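Local coordinates for protein L-lysine 6-oxidase (Marinomonas mediterranea, PDB 3WEU) that oxidises the side-chain amine of L-lysine with a cysteine tryptophylquinone cofactor, releasing hydrogen peroxide that kills other bacteria, at residues A[457-462]-A[488-493]. Residues are numbered along the deposited sequence; the frame is centred on the assembly and turned at random.
Sequences LQNPVI and DECEEE. With EDO (1,2-ethanediol), chain I.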
ATOM      1  N   LEU A 457     -30.163   2.544 -20.397  1.00 14.51           N
ATOM      2  CA  LEU A 457     -31.202   3.462 -20.801  1.00 13.85           C
ATOM      3  C   LEU A 457     -31.420   3.582 -22.278  1.00 14.81           C
ATOM      4  O   LEU A 457     -32.420   4.188 -22.738  1.00 14.42           O
ATOM      5  CB  LEU A 457     -30.916   4.850 -20.242  1.00 15.69           C
ATOM      6  CG  LEU A 457     -31.280   5.176 -18.796  1.00 15.89           C
ATOM      7  CD1 LEU A 457     -32.752   5.354 -18.715  1.00 16.25           C
ATOM      8  CD2 LEU A 457     -30.795   4.166 -17.789  1.00 15.78           C
ATOM      9  N   GLN A 458     -30.473   3.074 -23.060  1.00 14.94           N
ATOM     10  CA  GLN A 458     -30.625   3.017 -24.479  1.00 15.61           C
ATOM     11  C   GLN A 458     -31.448   1.795 -24.937  1.00 16.56           C
ATOM     12  O   GLN A 458     -31.844   1.704 -26.106  1.00 18.12           O
ATOM     13  CB  GLN A 458     -29.255   2.936 -25.163  1.00 15.81           C
ATOM     14  CG  GLN A 458     -28.481   4.253 -25.100  1.00 16.27           C
ATOM     15  CD  GLN A 458     -27.087   4.089 -25.646  1.00 16.89           C
ATOM     16  OE1 GLN A 458     -26.883   3.465 -26.699  1.00 15.87           O
ATOM     17  NE2 GLN A 458     -26.093   4.589 -24.889  1.00 17.54           N
ATOM     18  N   ASN A 459     -31.697   0.917 -24.026  1.00 14.91           N
ATOM     19  CA  ASN A 459     -32.373  -0.337 -24.370  1.00 15.50           C
ATOM     20  C   ASN A 459     -33.887  -0.255 -24.286  1.00 15.84           C
ATOM     21  O   ASN A 459     -34.394  -0.049 -23.229  1.00 17.70           O
ATOM     22  CB  ASN A 459     -31.882  -1.449 -23.495  1.00 15.20           C
ATOM     23  CG  ASN A 459     -32.214  -2.798 -24.106  1.00 17.28           C
ATOM     24  OD1 ASN A 459     -33.222  -2.903 -24.789  1.00 18.57           O
ATOM     25  ND2 ASN A 459     -31.329  -3.765 -23.964  1.00 17.88           N
ATOM     26  N   PRO A 460     -34.592  -0.329 -25.427  1.00 17.03           N
ATOM     27  CA  PRO A 460     -35.986  -0.100 -25.364  1.00 19.64           C
ATOM     28  C   PRO A 460     -36.742  -1.080 -24.476  1.00 19.68           C
ATOM     29  O   PRO A 460     -37.863  -0.718 -24.036  1.00 20.05           O
ATOM     30  CB  PRO A 460     -36.465  -0.294 -26.806  1.00 18.97           C
ATOM     31  CG  PRO A 460     -35.411  -1.102 -27.470  1.00 21.35           C
ATOM     32  CD  PRO A 460     -34.157  -0.634 -26.791  1.00 19.12           C
ATOM     33  N   VAL A 461     -36.156  -2.239 -24.211  1.00 17.71           N
ATOM     34  CA  VAL A 461     -36.904  -3.224 -23.393  1.00 20.94           C
ATOM     35  C   VAL A 461     -37.141  -2.812 -21.934  1.00 20.01           C
ATOM     36  O   VAL A 461     -37.958  -3.421 -21.244  1.00 20.14           O
ATOM     37  CB  VAL A 461     -36.293  -4.618 -23.440  1.00 19.55           C
ATOM     38  CG1 VAL A 461     -36.026  -5.083 -24.885  1.00 21.24           C
ATOM     39  CG2 VAL A 461     -35.074  -4.697 -22.567  1.00 21.36           C
ATOM     40  N   ILE A 462     -36.444  -1.780 -21.428  1.00 17.96           N
ATOM     41  CA  ILE A 462     -36.744  -1.290 -20.094  1.00 18.46           C
ATOM     42  C   ILE A 462     -37.873  -0.319 -20.010  1.00 17.60           C
ATOM     43  O   ILE A 462     -38.240   0.087 -18.915  1.00 20.83           O
ATOM     44  CB  ILE A 462     -35.502  -0.682 -19.407  1.00 18.11           C
ATOM     45  CG1 ILE A 462     -35.126   0.675 -19.987  1.00 19.16           C
ATOM     46  CG2 ILE A 462     -34.337  -1.629 -19.482  1.00 19.58           C
ATOM     47  CD1 ILE A 462     -34.225   1.475 -19.095  1.00 21.09           C
ATOM     48  N   ASP A 488     -31.161  -9.168 -14.563  1.00 23.39           N
ATOM     49  CA  ASP A 488     -30.950  -8.125 -15.559  1.00 23.16           C
ATOM     50  C   ASP A 488     -32.259  -7.784 -16.248  1.00 22.78           C
ATOM     51  O   ASP A 488     -32.802  -8.527 -17.041  1.00 20.71           O
ATOM     52  CB  ASP A 488     -29.929  -8.570 -16.575  1.00 24.57           C
ATOM     53  CG  ASP A 488     -29.513  -7.433 -17.524  1.00 23.90           C
ATOM     54  OD1 ASP A 488     -30.136  -6.347 -17.467  1.00 24.40           O
ATOM     55  OD2 ASP A 488     -28.568  -7.624 -18.289  1.00 23.49           O
ATOM     56  N   GLU A 489     -32.792  -6.605 -15.930  1.00 19.79           N
ATOM     57  CA  GLU A 489     -33.947  -6.106 -16.590  1.00 18.17           C
ATOM     58  C   GLU A 489     -33.843  -6.007 -18.080  1.00 18.27           C
ATOM     59  O   GLU A 489     -34.859  -6.073 -18.802  1.00 18.72           O
ATOM     60  CB  GLU A 489     -34.267  -4.734 -16.016  1.00 22.83           C
ATOM     61  CG  GLU A 489     -33.262  -3.605 -16.384  1.00 19.69           C
ATOM     62  CD  GLU A 489     -31.891  -3.689 -15.712  1.00 22.59           C
ATOM     63  OE1 GLU A 489     -31.590  -4.531 -14.794  1.00 20.91           O
ATOM     64  OE2 GLU A 489     -31.053  -2.813 -16.084  1.00 23.98           O
ATOM     65  N   CYS A 490     -32.622  -5.791 -18.596  1.00 19.28           N
ATOM     66  CA  CYS A 490     -32.456  -5.841 -20.067  1.00 18.02           C
ATOM     67  C   CYS A 490     -32.558  -7.233 -20.694  1.00 20.96           C
ATOM     68  O   CYS A 490     -32.912  -7.339 -21.854  1.00 19.92           O
ATOM     69  CB  CYS A 490     -31.118  -5.260 -20.466  1.00 17.75           C
ATOM     70  SG  CYS A 490     -31.045  -3.476 -20.015  1.00 20.27           S
ATOM     71  N   GLU A 491     -32.190  -8.245 -19.947  1.00 20.22           N
ATOM     72  CA  GLU A 491     -32.344  -9.640 -20.375  1.00 23.10           C
ATOM     73  C   GLU A 491     -33.794 -10.114 -20.242  1.00 23.15           C
ATOM     74  O   GLU A 491     -34.364 -10.654 -21.194  1.00 23.78           O
ATOM     75  CB  GLU A 491     -31.422 -10.550 -19.563  1.00 24.62           C
ATOM     76  CG  GLU A 491     -31.618 -12.002 -19.930  1.00 29.78           C
ATOM     77  CD  GLU A 491     -30.602 -12.878 -19.276  1.00 36.63           C
ATOM     78  OE1 GLU A 491     -29.864 -12.389 -18.419  1.00 39.17           O
ATOM     79  OE2 GLU A 491     -30.540 -14.063 -19.620  1.00 39.16           O
ATOM     80  N   GLU A 492     -34.432  -9.883 -19.115  1.00 21.79           N
ATOM     81  CA  GLU A 492     -35.843 -10.378 -18.949  1.00 24.93           C
ATOM     82  C   GLU A 492     -36.873  -9.617 -19.651  1.00 25.07           C
ATOM     83  O   GLU A 492     -37.895 -10.192 -19.967  1.00 21.88           O
ATOM     84  CB  GLU A 492     -36.251 -10.401 -17.478  1.00 26.98           C
ATOM     85  CG  GLU A 492     -35.236 -11.083 -16.607  1.00 27.97           C
ATOM     86  CD  GLU A 492     -34.869 -12.482 -17.109  1.00 33.29           C
ATOM     87  OE1 GLU A 492     -35.698 -13.165 -17.720  1.00 36.81           O
ATOM     88  OE2 GLU A 492     -33.713 -12.882 -16.923  1.00 38.92           O
ATOM     89  N   GLU A 493     -36.688  -8.281 -19.843  1.00 20.97           N
ATOM     90  CA  GLU A 493     -37.604  -7.487 -20.653  1.00 20.16           C
ATOM     91  C   GLU A 493     -38.915  -7.190 -19.981  1.00 20.74           C
ATOM     92  O   GLU A 493     -39.772  -6.569 -20.562  1.00 20.59           O
ATOM     93  CB  GLU A 493     -37.897  -8.050 -22.075  1.00 21.99           C
ATOM     94  CG  GLU A 493     -36.620  -8.445 -22.819  1.00 22.36           C
ATOM     95  CD  GLU A 493     -36.732  -8.640 -24.299  1.00 27.11           C
ATOM     96  OE1 GLU A 493     -37.805  -8.566 -24.865  1.00 28.84           O
ATOM     97  OE2 GLU A 493     -35.696  -8.856 -24.936  1.00 25.29           O
TER
HETATM   98  C1  EDO I 807     -32.931  -5.722 -27.248  1.00 29.43           C
HETATM   99  O1  EDO I 807     -33.090  -4.302 -27.127  1.00 24.44           O
HETATM  100  C2  EDO I 807     -31.728  -6.295 -26.541  1.00 25.56           C
HETATM  101  O2  EDO I 807     -31.942  -6.257 -25.108  1.00 25.99           O
HETATM  102  O   HOH W   1     -37.261  -4.743 -18.764  1.00 21.73           O
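V461, at the centre of a short 3-10 turn, meets the helix 489-492 with CG2 and the residue after it, E493, with CG1, so the two branches find different surfaces. CG2 rests on the main chain, 3.5 Å from C490 O, while CG1 faces the carboxylate end of E493, its nearest atom there being CD at 3.7 Å. The chain of E493, extended beyond CG, runs obliquely across the valine: its CB, CG and CD pass the side chain, and both carboxylate oxygens also come close to CG1.

Deeper in, I462 lies beside E489, both side chains pointing the same way. CG2 of I462 is shared between E489 CG and C490 SG, at 3.8 Å from each. The bend of E489 at chi2 (-71°) takes CD off the extended path; its carboxylate pairs with K503 and R504, and CG is what meets the isoleucine. C490 completes the surface, setting CB 3.8 Å from ND2 of N459.

N459 OD1 accepts from V461 N in an Asx turn that leads into the 3-10 segment, the donor standing above the carbonyl plane. The same amide grips a 1,2-ethanediol, probably from the crystallisation liquor: ND2 donates to its O2 at 2.8 Å, and its O1 donates to N459 OD1 at 2.7 Å, so OD1 accepts two bonds.

No direct hydrogen bond joins the segments, although K470 reaches E493 O and, weakly, V461 O. Both belong to the C-terminal domain of the L-lysine epsilon oxidase family, and their contact illustrates apolar packing supplemented by a single bridging water, which donates to V461 O and E489 O.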